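Local coordinates for protein 3-carboxy-cis,cis-muconate cycloisomerase (Acinetobacter calcoaceticus, PDB 1Q5N) that belongs to the fumarase/aspartase-type lyase superfamily and forms a mostly helical assembly of four chains, at residues A78-I83 / A108-I113; P84-L89 / Y103-A108; Y137-S142 / V348-E353; K169-A174 / D443-E448. All coordinates share one frame; numbering follows the deposited sequence.

Overall arrangement
The four contacts fall into two pairs on opposite sides of the chain's centre. Contacts 1 and 2 have centres about 9 Å apart, share A108 and both draw on helix 82-94; contact 2 is nested in the loop that contact 1 closes, and the two touch where I113 CG1 lies 3.6 Å from H105 CE1. Contacts 3 and 4, with centres about 12 Å apart, meet through A140 CB and A174 CB, 3.9 Å from each other. Helix 110-146 spans the gap, beginning in contact 1 and running on to contact 3, whose centre is about 44 Å away. Contacts 2 and 4 both reach the third subunit.

Contact 1: A78-I83 / A108-I113; sequences AGNIAI and ATSQDI
N80, whose side-chain amide packs against S110, uses its OD1 to cap the start of helix 82-94: I83 N donates to N80 OD1 over 3.0 Å with an N-H...O angle of 159°, only slightly tilted from the amide's carbonyl plane. CG sits in the crowded position between the backbone N and the carbonyl carbon (chi1 75°), which brings OD1 to the turn's N-H while both ends of the amide, OD1 and ND2, lie near S110. The serine answers with its CB, 3.8 Å from N80 ND2 and equally close to A82 CB. The serine oxygen goes past them, and its OG rests 3.5 Å from I83 CG1, a plain van der Waals touch alongside the isoleucine's longer branch. S110 is thus wedged among three residues of the opening turn.

The second helix start is tied down in a different way. T109 occupies the N-cap position without using its hydroxyl; instead T109 N donates to D112 OD2 at 2.8 Å, meeting it from above the carboxylate plane. G198 N also bonds D112 OD2, while G197 N and H231 NE2 bond D112 OD1, so four donors hold this carboxylate. Behind N80, G79 turns the chain with a positive phi, and its O accepts from H325 NE2.

Two helix N-termini thus lie side by side, one closed by an asparagine cap, the other by the reciprocal half of a capping box, where helix 110-146, one of the long helices of the fumarase/aspartase-type fold, begins.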
loop_
_atom_site.group_PDB
_atom_site.type_symbol
_atom_site.label_atom_id
_atom_site.label_comp_id
_atom_site.label_asym_id
_atom_site.label_seq_id
_atom_site.Cartn_x
_atom_site.Cartn_y
_atom_site.Cartn_z
ATOM N N ALA A 78 5.638 11.759 -26.918
ATOM C CA ALA A 78 4.243 12.130 -26.981
ATOM C C ALA A 78 3.502 11.959 -25.613
ATOM O O ALA A 78 2.509 12.637 -25.325
ATOM C CB ALA A 78 3.562 11.311 -28.087
ATOM N N GLY A 79 3.983 11.047 -24.772
ATOM C CA GLY A 79 3.327 10.847 -23.493
ATOM C C GLY A 79 2.328 9.702 -23.478
ATOM O O GLY A 79 1.738 9.452 -22.435
ATOM N N ASN A 80 2.091 9.072 -24.635
ATOM C CA ASN A 80 1.239 7.894 -24.778
ATOM C C ASN A 80 1.498 7.219 -26.116
ATOM O O ASN A 80 2.026 7.824 -27.042
ATOM C CB ASN A 80 -0.271 8.176 -24.575
ATOM C CG ASN A 80 -0.929 8.874 -25.733
ATOM O OD1 ASN A 80 -1.005 8.356 -26.865
ATOM N ND2 ASN A 80 -1.443 10.063 -25.452
ATOM N N ILE A 81 1.144 5.946 -26.187
ATOM C CA ILE A 81 1.362 5.149 -27.356
ATOM C C ILE A 81 0.424 5.441 -28.501
ATOM O O ILE A 81 0.805 5.275 -29.658
ATOM C CB ILE A 81 1.187 3.669 -27.016
ATOM C CG1 ILE A 81 2.139 3.312 -25.888
ATOM C CG2 ILE A 81 1.492 2.799 -28.241
ATOM C CD1 ILE A 81 1.821 1.939 -25.308
ATOM N N ALA A 82 -0.797 5.868 -28.196
ATOM C CA ALA A 82 -1.766 6.058 -29.265
ATOM C C ALA A 82 -1.366 7.078 -30.320
ATOM O O ALA A 82 -1.546 6.825 -31.509
ATOM C CB ALA A 82 -3.120 6.407 -28.697
ATOM N N ILE A 83 -0.812 8.211 -29.899
ATOM C CA ILE A 83 -0.437 9.267 -30.838
ATOM C C ILE A 83 0.526 8.810 -31.953
ATOM O O ILE A 83 0.219 8.968 -33.124
ATOM C CB ILE A 83 0.096 10.515 -30.045
ATOM C CG1 ILE A 83 -1.091 11.252 -29.400
ATOM C CG2 ILE A 83 0.835 11.493 -30.960
ATOM C CD1 ILE A 83 -0.706 12.268 -28.368
ATOM N N ALA A 108 -11.999 10.206 -32.848
ATOM C CA ALA A 108 -11.610 9.650 -31.564
ATOM C C ALA A 108 -10.455 10.413 -30.947
ATOM O O ALA A 108 -9.775 11.214 -31.612
ATOM C CB ALA A 108 -11.210 8.198 -31.729
ATOM N N THR A 109 -10.246 10.190 -29.653
ATOM C CA THR A 109 -9.103 10.826 -29.014
ATOM C C THR A 109 -8.262 9.636 -28.544
ATOM O O THR A 109 -8.764 8.504 -28.524
ATOM C CB THR A 109 -9.504 11.671 -27.824
ATOM O OG1 THR A 109 -8.321 12.256 -27.307
ATOM C CG2 THR A 109 -10.109 10.818 -26.719
ATOM N N SER A 110 -7.005 9.885 -28.176
ATOM C CA SER A 110 -6.091 8.820 -27.717
ATOM C C SER A 110 -6.652 7.881 -26.662
ATOM O O SER A 110 -6.524 6.655 -26.774
ATOM C CB SER A 110 -4.821 9.417 -27.141
ATOM O OG SER A 110 -4.181 10.172 -28.135
ATOM N N GLN A 111 -7.261 8.461 -25.630
ATOM C CA GLN A 111 -7.800 7.651 -24.555
ATOM C C GLN A 111 -8.943 6.692 -25.027
ATOM O O GLN A 111 -9.126 5.620 -24.440
ATOM C CB GLN A 111 -8.247 8.555 -23.369
ATOM C CG GLN A 111 -8.689 7.714 -22.166
ATOM C CD GLN A 111 -8.845 8.472 -20.852
ATOM O OE1 GLN A 111 -8.722 9.724 -20.801
ATOM N NE2 GLN A 111 -9.154 7.711 -19.763
ATOM N N ASP A 112 -9.705 7.056 -26.057
ATOM C CA ASP A 112 -10.755 6.148 -26.512
ATOM C C ASP A 112 -10.104 4.837 -26.984
ATOM O O ASP A 112 -10.535 3.754 -26.616
ATOM C CB ASP A 112 -11.542 6.727 -27.689
ATOM C CG ASP A 112 -12.263 8.015 -27.339
ATOM O OD1 ASP A 112 -12.796 8.122 -26.204
ATOM O OD2 ASP A 112 -12.302 8.923 -28.214
ATOM N N ILE A 113 -9.058 4.946 -27.794
ATOM C CA ILE A 113 -8.407 3.771 -28.328
ATOM C C ILE A 113 -7.649 2.988 -27.214
ATOM O O ILE A 113 -7.661 1.769 -27.187
ATOM C CB ILE A 113 -7.409 4.187 -29.444
ATOM C CG1 ILE A 113 -8.140 4.942 -30.556
ATOM C CG2 ILE A 113 -6.677 2.965 -29.981
ATOM C CD1 ILE A 113 -9.354 4.235 -31.135
#

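Contact 2: P84-L89 / Y103-A108; sequences PFVKQL and YVHWGA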
loop_
_atom_site.group_PDB
_atom_site.type_symbol
_atom_site.label_atom_id
_atom_site.label_comp_id
_atom_site.label_asym_id
_atom_site.label_seq_id
_atom_site.Cartn_x
_atom_site.Cartn_y
_atom_site.Cartn_z
ATOM N N PRO A 84 1.678 8.220 -31.605
ATOM C CA PRO A 84 2.611 7.779 -32.642
ATOM C C PRO A 84 2.038 6.557 -33.362
ATOM O O PRO A 84 2.383 6.274 -34.492
ATOM C CB PRO A 84 3.861 7.416 -31.853
ATOM C CG PRO A 84 3.685 8.119 -30.530
ATOM C CD PRO A 84 2.250 8.008 -30.265
ATOM N N PHE A 85 1.172 5.817 -32.693
ATOM C CA PHE A 85 0.599 4.661 -33.322
ATOM C C PHE A 85 -0.338 5.118 -34.460
ATOM O O PHE A 85 -0.321 4.538 -35.540
ATOM C CB PHE A 85 -0.160 3.843 -32.283
ATOM C CG PHE A 85 -1.246 2.998 -32.860
ATOM C CD1 PHE A 85 -0.967 1.754 -33.412
ATOM C CD2 PHE A 85 -2.565 3.435 -32.840
ATOM C CE1 PHE A 85 -2.002 0.966 -33.942
ATOM C CE2 PHE A 85 -3.602 2.654 -33.367
ATOM C CZ PHE A 85 -3.325 1.426 -33.906
ATOM N N VAL A 86 -1.152 6.141 -34.203
ATOM C CA VAL A 86 -2.063 6.678 -35.197
ATOM C C VAL A 86 -1.260 7.166 -36.399
ATOM O O VAL A 86 -1.632 6.853 -37.507
ATOM C CB VAL A 86 -2.965 7.833 -34.607
ATOM C CG1 VAL A 86 -3.605 8.672 -35.713
ATOM C CG2 VAL A 86 -4.092 7.236 -33.822
ATOM N N LYS A 87 -0.159 7.900 -36.193
ATOM C CA LYS A 87 0.650 8.365 -37.328
ATOM C C LYS A 87 1.013 7.175 -38.201
ATOM O O LYS A 87 0.754 7.166 -39.403
ATOM C CB LYS A 87 1.971 9.006 -36.889
ATOM C CG LYS A 87 1.830 10.114 -35.913
ATOM C CD LYS A 87 1.182 11.336 -36.521
ATOM C CE LYS A 87 2.232 12.432 -36.767
ATOM N NZ LYS A 87 2.906 12.866 -35.473
ATOM N N GLN A 88 1.627 6.170 -37.587
ATOM C CA GLN A 88 2.040 5.007 -38.322
ATOM C C GLN A 88 0.930 4.268 -39.052
ATOM O O GLN A 88 1.118 3.847 -40.185
ATOM C CB GLN A 88 2.782 4.020 -37.414
ATOM C CG GLN A 88 4.190 4.484 -37.122
ATOM C CD GLN A 88 5.080 3.349 -36.656
ATOM O OE1 GLN A 88 5.068 2.252 -37.240
ATOM N NE2 GLN A 88 5.865 3.603 -35.608
ATOM N N LEU A 89 -0.213 4.089 -38.406
ATOM C CA LEU A 89 -1.287 3.364 -39.043
ATOM C C LEU A 89 -1.807 4.161 -40.211
ATOM O O LEU A 89 -2.235 3.583 -41.215
ATOM C CB LEU A 89 -2.439 3.117 -38.087
ATOM C CG LEU A 89 -3.579 2.314 -38.715
ATOM C CD1 LEU A 89 -3.100 0.906 -38.951
ATOM C CD2 LEU A 89 -4.815 2.311 -37.811
ATOM N N TYR A 103 -9.712 9.124 -43.124
ATOM C CA TYR A 103 -10.705 8.674 -42.190
ATOM C C TYR A 103 -10.170 7.791 -41.055
ATOM O O TYR A 103 -10.955 7.295 -40.243
ATOM C CB TYR A 103 -11.812 7.967 -42.967
ATOM C CG TYR A 103 -12.421 8.891 -43.985
ATOM C CD1 TYR A 103 -13.318 9.892 -43.595
ATOM C CD2 TYR A 103 -12.069 8.801 -45.337
ATOM C CE1 TYR A 103 -13.841 10.770 -44.511
ATOM C CE2 TYR A 103 -12.587 9.675 -46.263
ATOM C CZ TYR A 103 -13.473 10.659 -45.848
ATOM O OH TYR A 103 -13.988 11.541 -46.772
ATOM N N VAL A 104 -8.854 7.587 -40.999
ATOM C CA VAL A 104 -8.280 6.782 -39.917
ATOM C C VAL A 104 -8.363 7.585 -38.609
ATOM O O VAL A 104 -7.947 8.754 -38.573
ATOM C CB VAL A 104 -6.794 6.453 -40.168
ATOM C CG1 VAL A 104 -6.190 5.703 -38.970
ATOM C CG2 VAL A 104 -6.666 5.623 -41.420
ATOM N N HIS A 105 -8.941 6.974 -37.570
ATOM C CA HIS A 105 -9.018 7.597 -36.254
ATOM C C HIS A 105 -9.923 8.817 -36.282
ATOM O O HIS A 105 -9.708 9.769 -35.532
ATOM C CB HIS A 105 -7.599 8.011 -35.813
ATOM C CG HIS A 105 -7.488 8.382 -34.365
ATOM N ND1 HIS A 105 -7.564 7.451 -33.347
ATOM C CD2 HIS A 105 -7.240 9.575 -33.766
ATOM C CE1 HIS A 105 -7.365 8.051 -32.188
ATOM N NE2 HIS A 105 -7.166 9.339 -32.409
ATOM N N TRP A 106 -10.927 8.773 -37.158
ATOM C CA TRP A 106 -11.862 9.883 -37.335
ATOM C C TRP A 106 -12.701 10.157 -36.103
ATOM O O TRP A 106 -13.491 9.316 -35.712
ATOM C CB TRP A 106 -12.815 9.603 -38.520
ATOM C CG TRP A 106 -13.785 10.718 -38.719
ATOM C CD1 TRP A 106 -15.154 10.652 -38.653
ATOM C CD2 TRP A 106 -13.458 12.103 -38.865
ATOM N NE1 TRP A 106 -15.697 11.916 -38.739
ATOM C CE2 TRP A 106 -14.678 12.828 -38.870
ATOM C CE3 TRP A 106 -12.243 12.809 -38.985
ATOM C CZ2 TRP A 106 -14.727 14.235 -38.983
ATOM C CZ3 TRP A 106 -12.277 14.218 -39.097
ATOM C CH2 TRP A 106 -13.520 14.915 -39.097
ATOM N N GLY A 107 -12.546 11.332 -35.506
ATOM C CA GLY A 107 -13.344 11.667 -34.327
ATOM C C GLY A 107 -12.963 11.115 -32.936
ATOM O O GLY A 107 -13.537 11.519 -31.938
ATOM N N ALA A 108 -11.999 10.206 -32.848
ATOM C CA ALA A 108 -11.610 9.650 -31.564
ATOM C C ALA A 108 -10.455 10.413 -30.947
ATOM O O ALA A 108 -9.775 11.214 -31.612
ATOM C CB ALA A 108 -11.210 8.198 -31.729
#
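V86 sets one methyl squarely on the imidazole of H105, a CH-pi contact between helix 82-94 and a loop built of two overlapping type II beta turns, Y103 to W106 and H105 to A108. V86 CG2 stands 3.6 Å from the ring centroid and 13° off the ring normal, and the two side chains cross at about a right angle. The other branch, CG1, slides down to the stem of the histidine and comes 4.0 Å from H105 CB, so the valine straddles both ring and root. One turn further along the helix, L89 CD2 meets V104 CG1 at 3.8 Å, an apolar touch that extends the patch.

Outside this first shell, the ring's rotation is fixed by E34 of helix 23-43, whose OE2 is hydrogen-bonded to H105 ND1; V86 packs on E34 as well. The turns set the residue itself. H105 takes a left-handed backbone conformation (phi 67°) at the third position of the first turn, G107 does the same in the second, and with CG anti to the backbone N (chi1 -167°) the imidazole swings toward the helix. W106 O is held by Q41 NE2, which ties the loop to helix 23-43 a second time. V104 leans on I55 of helix 49-59, while Y103 and W106 pack on R385 of the third subunit.

The second turn also curls A108 back under the histidine, placing its CB 3.8 Å above the plane on the face opposite V86, offset toward the rim.

Contact 3: Y137-S142 / V348-E353; sequences YETALS and VLKGME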
loop_
_atom_site.group_PDB
_atom_site.type_symbol
_atom_site.label_atom_id
_atom_site.label_comp_id
_atom_site.label_asym_id
_atom_site.label_seq_id
_atom_site.Cartn_x
_atom_site.Cartn_y
_atom_site.Cartn_z
ATOM N N TYR A 137 -11.941 -24.896 -8.931
ATOM C CA TYR A 137 -13.179 -25.263 -8.222
ATOM C C TYR A 137 -13.512 -26.779 -8.370
ATOM O O TYR A 137 -13.732 -27.497 -7.384
ATOM C CB TYR A 137 -14.313 -24.431 -8.768
ATOM C CG TYR A 137 -15.675 -24.686 -8.148
ATOM C CD1 TYR A 137 -15.842 -24.715 -6.767
ATOM C CD2 TYR A 137 -16.822 -24.757 -8.956
ATOM C CE1 TYR A 137 -17.074 -24.778 -6.203
ATOM C CE2 TYR A 137 -18.095 -24.820 -8.395
ATOM C CZ TYR A 137 -18.220 -24.823 -7.029
ATOM O OH TYR A 137 -19.485 -24.799 -6.476
ATOM N N GLU A 138 -13.532 -27.243 -9.613
ATOM C CA GLU A 138 -13.829 -28.632 -9.941
ATOM C C GLU A 138 -12.876 -29.566 -9.238
ATOM O O GLU A 138 -13.313 -30.511 -8.557
ATOM C CB GLU A 138 -13.749 -28.862 -11.455
ATOM C CG GLU A 138 -15.038 -28.391 -12.085
ATOM C CD GLU A 138 -15.020 -28.424 -13.605
ATOM O OE1 GLU A 138 -13.952 -28.717 -14.219
ATOM O OE2 GLU A 138 -16.087 -28.134 -14.180
ATOM N N THR A 139 -11.585 -29.305 -9.426
ATOM C CA THR A 139 -10.570 -30.105 -8.780
ATOM C C THR A 139 -10.718 -30.042 -7.222
ATOM O O THR A 139 -10.660 -31.078 -6.557
ATOM C CB THR A 139 -9.192 -29.651 -9.232
ATOM O OG1 THR A 139 -9.154 -29.663 -10.665
ATOM C CG2 THR A 139 -8.114 -30.555 -8.694
ATOM N N ALA A 140 -10.974 -28.874 -6.632
ATOM C CA ALA A 140 -11.083 -28.868 -5.178
ATOM C C ALA A 140 -12.306 -29.678 -4.739
ATOM O O ALA A 140 -12.242 -30.381 -3.735
ATOM C CB ALA A 140 -11.169 -27.442 -4.622
ATOM N N LEU A 141 -13.420 -29.582 -5.478
ATOM C CA LEU A 141 -14.617 -30.330 -5.092
ATOM C C LEU A 141 -14.323 -31.842 -5.154
ATOM O O LEU A 141 -14.676 -32.580 -4.269
ATOM C CB LEU A 141 -15.788 -30.027 -6.017
ATOM C CG LEU A 141 -16.491 -28.671 -6.012
ATOM C CD1 LEU A 141 -17.315 -28.576 -7.310
ATOM C CD2 LEU A 141 -17.372 -28.509 -4.780
ATOM N N SER A 142 -13.659 -32.289 -6.201
ATOM C CA SER A 142 -13.355 -33.698 -6.359
ATOM C C SER A 142 -12.429 -34.247 -5.240
ATOM O O SER A 142 -12.666 -35.332 -4.706
ATOM C CB SER A 142 -12.751 -33.894 -7.744
ATOM O OG SER A 142 -11.950 -35.051 -7.759
ATOM N N VAL A 348 -0.923 -27.881 -8.018
ATOM C CA VAL A 348 -0.868 -28.440 -6.683
ATOM C C VAL A 348 -2.166 -29.156 -6.302
ATOM O O VAL A 348 -2.113 -30.233 -5.707
ATOM C CB VAL A 348 -0.523 -27.322 -5.611
ATOM C CG1 VAL A 348 -0.739 -27.848 -4.166
ATOM C CG2 VAL A 348 0.896 -26.861 -5.791
ATOM N N LEU A 349 -3.331 -28.565 -6.616
ATOM C CA LEU A 349 -4.593 -29.206 -6.264
ATOM C C LEU A 349 -4.751 -30.537 -6.991
ATOM O O LEU A 349 -5.338 -31.460 -6.441
ATOM C CB LEU A 349 -5.785 -28.338 -6.604
ATOM C CG LEU A 349 -6.093 -27.175 -5.680
ATOM C CD1 LEU A 349 -7.217 -26.328 -6.308
ATOM C CD2 LEU A 349 -6.509 -27.652 -4.323
ATOM N N LYS A 350 -4.223 -30.625 -8.214
ATOM C CA LYS A 350 -4.306 -31.838 -9.000
ATOM C C LYS A 350 -3.334 -32.933 -8.606
ATOM O O LYS A 350 -3.729 -34.089 -8.568
ATOM C CB LYS A 350 -4.090 -31.551 -10.478
ATOM C CG LYS A 350 -5.310 -30.962 -11.171
ATOM C CD LYS A 350 -5.028 -30.735 -12.656
ATOM C CE LYS A 350 -6.310 -30.370 -13.359
ATOM N NZ LYS A 350 -6.048 -30.076 -14.799
ATOM N N GLY A 351 -2.084 -32.580 -8.316
ATOM C CA GLY A 351 -1.105 -33.612 -8.000
ATOM C C GLY A 351 -0.649 -33.694 -6.560
ATOM O O GLY A 351 0.406 -34.237 -6.247
ATOM N N MET A 352 -1.453 -33.095 -5.702
ATOM C CA MET A 352 -1.260 -33.043 -4.264
ATOM C C MET A 352 -1.011 -34.460 -3.684
ATOM O O MET A 352 -1.795 -35.376 -3.914
ATOM C CB MET A 352 -2.545 -32.497 -3.688
ATOM C CG MET A 352 -2.539 -32.201 -2.239
ATOM S SD MET A 352 -4.255 -31.940 -1.655
ATOM C CE MET A 352 -5.023 -31.094 -3.044
ATOM N N GLU A 353 0.048 -34.614 -2.901
ATOM C CA GLU A 353 0.395 -35.886 -2.269
ATOM C C GLU A 353 -0.040 -35.860 -0.777
ATOM O O GLU A 353 0.475 -35.072 0.014
ATOM C CB GLU A 353 1.890 -36.030 -2.355
ATOM C CG GLU A 353 2.431 -37.268 -2.882
ATOM C CD GLU A 353 3.964 -37.141 -2.961
ATOM O OE1 GLU A 353 4.452 -36.546 -3.980
ATOM O OE2 GLU A 353 4.657 -37.597 -1.988
#
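T139 meets L349 and K350 across an interface that contains no flat side chain; the one ring in the two segments, that of Y137, belongs to a side chain whose CB points away from the interface, and it carries L141 CD1 over the centre of one face, 3.8 Å above the plane. At the interface itself the threonine methyl does the work. With CG2 anti to the backbone N (and OG1 beside it, chi1 -53°), T139 CG2 drops into the last helical turn opposite, 3.7 Å from L349 O and 3.8 Å from L349 CB. The same methyl also touches K350 CG, again at 3.8 Å.

K350 lies extended beyond CG and crosses the threonine at about a right angle, so its aliphatic chain covers the hydroxyl side too, with K350 CE 4.0 Å from T139 OG1. That hydroxyl is bonded within its own helix, to Q135 O. L349 O, in turn, accepts from Q143 NE2, a polar tie one turn further along helix 110-146. Deeper in, A140 CB and L349 CD1 approach loosely, at 4.4 Å.

The contact joins helix 110-146 to the C-terminal end of helix 323-351, two long helices of the central bundle. Helix 166-191 packs against Y137, A140 and L141, helix 235-261 closes over V348 and L349, and just beyond the helix E353 pairs through its backbone with F270 of strand 269-270.

Contact 4: K169-A174 / D443-E448; sequences KLARWA and DAVLQE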
loop_
_atom_site.group_PDB
_atom_site.type_symbol
_atom_site.label_atom_id
_atom_site.label_comp_id
_atom_site.label_asym_id
_atom_site.label_seq_id
_atom_site.Cartn_x
_atom_site.Cartn_y
_atom_site.Cartn_z
ATOM N N LYS A 169 -11.002 -28.771 4.772
ATOM C CA LYS A 169 -10.194 -27.664 4.258
ATOM C C LYS A 169 -10.481 -27.496 2.751
ATOM O O LYS A 169 -10.680 -26.372 2.263
ATOM C CB LYS A 169 -8.691 -27.953 4.408
ATOM C CG LYS A 169 -8.117 -27.869 5.798
ATOM C CD LYS A 169 -6.617 -28.053 5.703
ATOM C CE LYS A 169 -5.898 -27.644 6.984
ATOM N NZ LYS A 169 -5.997 -26.194 7.332
ATOM N N LEU A 170 -10.513 -28.619 2.020
ATOM C CA LEU A 170 -10.765 -28.588 0.578
ATOM C C LEU A 170 -12.161 -28.033 0.244
ATOM O O LEU A 170 -12.317 -27.275 -0.740
ATOM C CB LEU A 170 -10.581 -29.984 -0.033
ATOM C CG LEU A 170 -9.095 -30.397 -0.058
ATOM C CD1 LEU A 170 -8.934 -31.922 -0.252
ATOM C CD2 LEU A 170 -8.444 -29.662 -1.189
ATOM N N ALA A 171 -13.162 -28.371 1.065
ATOM C CA ALA A 171 -14.501 -27.855 0.801
ATOM C C ALA A 171 -14.522 -26.333 1.040
ATOM O O ALA A 171 -15.173 -25.586 0.292
ATOM C CB ALA A 171 -15.547 -28.571 1.691
ATOM N N ARG A 172 -13.819 -25.885 2.086
ATOM C CA ARG A 172 -13.738 -24.461 2.396
ATOM C C ARG A 172 -13.108 -23.695 1.176
ATOM O O ARG A 172 -13.610 -22.647 0.759
ATOM C CB ARG A 172 -12.911 -24.252 3.681
ATOM C CG ARG A 172 -13.693 -24.504 4.969
ATOM C CD ARG A 172 -12.741 -24.768 6.160
ATOM N NE ARG A 172 -11.706 -23.726 6.290
ATOM C CZ ARG A 172 -10.564 -23.888 6.952
ATOM N NH1 ARG A 172 -10.317 -25.039 7.556
ATOM N NH2 ARG A 172 -9.649 -22.915 6.977
ATOM N N TRP A 173 -12.051 -24.256 0.589
ATOM C CA TRP A 173 -11.410 -23.630 -0.554
ATOM C C TRP A 173 -12.312 -23.626 -1.801
ATOM O O TRP A 173 -12.352 -22.632 -2.582
ATOM C CB TRP A 173 -10.066 -24.321 -0.866
ATOM C CG TRP A 173 -9.129 -24.293 0.283
ATOM C CD1 TRP A 173 -9.171 -23.438 1.353
ATOM C CD2 TRP A 173 -7.955 -25.094 0.461
ATOM N NE1 TRP A 173 -8.098 -23.655 2.164
ATOM C CE2 TRP A 173 -7.339 -24.666 1.645
ATOM C CE3 TRP A 173 -7.368 -26.130 -0.280
ATOM C CZ2 TRP A 173 -6.159 -25.235 2.133
ATOM C CZ3 TRP A 173 -6.173 -26.706 0.200
ATOM C CH2 TRP A 173 -5.585 -26.250 1.396
ATOM N N ALA A 174 -13.031 -24.731 -1.983
ATOM C CA ALA A 174 -13.927 -24.884 -3.113
ATOM C C ALA A 174 -14.998 -23.808 -3.051
ATOM O O ALA A 174 -15.244 -23.094 -4.013
ATOM C CB ALA A 174 -14.578 -26.292 -3.107
ATOM N N ASP A 443 -21.157 -31.733 2.514
ATOM C CA ASP A 443 -22.281 -32.010 1.611
ATOM C C ASP A 443 -22.886 -30.690 1.107
ATOM O O ASP A 443 -23.290 -30.586 -0.056
ATOM C CB ASP A 443 -23.417 -32.806 2.301
ATOM C CG ASP A 443 -23.053 -34.261 2.563
ATOM O OD1 ASP A 443 -22.281 -34.854 1.774
ATOM O OD2 ASP A 443 -23.567 -34.810 3.569
ATOM N N ALA A 444 -23.017 -29.724 2.019
ATOM C CA ALA A 444 -23.573 -28.431 1.668
ATOM C C ALA A 444 -22.737 -27.796 0.548
ATOM O O ALA A 444 -23.333 -27.291 -0.418
ATOM C CB ALA A 444 -23.658 -27.518 2.904
ATOM N N VAL A 445 -21.388 -27.850 0.600
ATOM C CA VAL A 445 -20.676 -27.242 -0.512
ATOM C C VAL A 445 -20.720 -28.058 -1.782
ATOM O O VAL A 445 -20.625 -27.481 -2.858
ATOM C CB VAL A 445 -19.188 -26.790 -0.214
ATOM C CG1 VAL A 445 -18.926 -26.721 1.247
ATOM C CG2 VAL A 445 -18.223 -27.574 -1.008
ATOM N N LEU A 446 -20.853 -29.381 -1.674
ATOM C CA LEU A 446 -20.967 -30.226 -2.869
ATOM C C LEU A 446 -22.311 -29.935 -3.562
ATOM O O LEU A 446 -22.430 -30.049 -4.769
ATOM C CB LEU A 446 -20.883 -31.708 -2.518
ATOM C CG LEU A 446 -19.493 -32.237 -2.164
ATOM C CD1 LEU A 446 -19.578 -33.717 -1.829
ATOM C CD2 LEU A 446 -18.544 -32.017 -3.294
ATOM N N GLN A 447 -23.323 -29.549 -2.806
ATOM C CA GLN A 447 -24.613 -29.184 -3.413
ATOM C C GLN A 447 -24.662 -27.807 -4.094
ATOM O O GLN A 447 -25.283 -27.685 -5.147
ATOM C CB GLN A 447 -25.728 -29.195 -2.387
ATOM C CG GLN A 447 -26.324 -30.545 -2.159
ATOM C CD GLN A 447 -27.482 -30.465 -1.171
ATOM O OE1 GLN A 447 -28.528 -29.830 -1.460
ATOM N NE2 GLN A 447 -27.302 -31.086 0.018
ATOM N N GLU A 448 -24.054 -26.765 -3.507
ATOM C CA GLU A 448 -24.117 -25.462 -4.159
ATOM C C GLU A 448 -23.522 -25.549 -5.562
ATOM O O GLU A 448 -23.636 -24.613 -6.343
ATOM C CB GLU A 448 -23.487 -24.306 -3.325
ATOM C CG GLU A 448 -22.089 -24.495 -2.735
ATOM C CD GLU A 448 -21.421 -23.175 -2.190
ATOM O OE1 GLU A 448 -22.123 -22.213 -1.797
ATOM O OE2 GLU A 448 -20.170 -23.122 -2.130
#
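V445 straddles A171: its CG1 and CG2 both sit 3.9 Å from A171 CB, so the alanine methyl fits against the fork of the valine. CG2 also reaches past the methyl to the backbone, 3.9 Å from A171 O, and more loosely to A174 CB at 4.4 Å. The valine is modelled with CG1 nearly eclipsing its backbone N (chi1 -16°), far from a staggered position, and in this setting both methyls lie against A171 CB. The alanines A171 and A174, on the same side of helix 166-191, put only methyls before V445, consistent with the 6.3 Å between the CA atoms of A171 and V445.

Polar ties flank the apolar touch. E448 OE2, in a poorly ordered residue, is hydrogen-bonded to S175 OG, and D443 OD1 forms a salt bridge with R148.

Helix 438-447, close to the end of the chain, is thereby laid against helix 166-191 of the central bundle. K169 and R172 make salt bridges to E318 of the third subunit, whose C228 packs on V445. Helix 110-146 brings A140 and L141 against A174, while helix 235-261 covers W173.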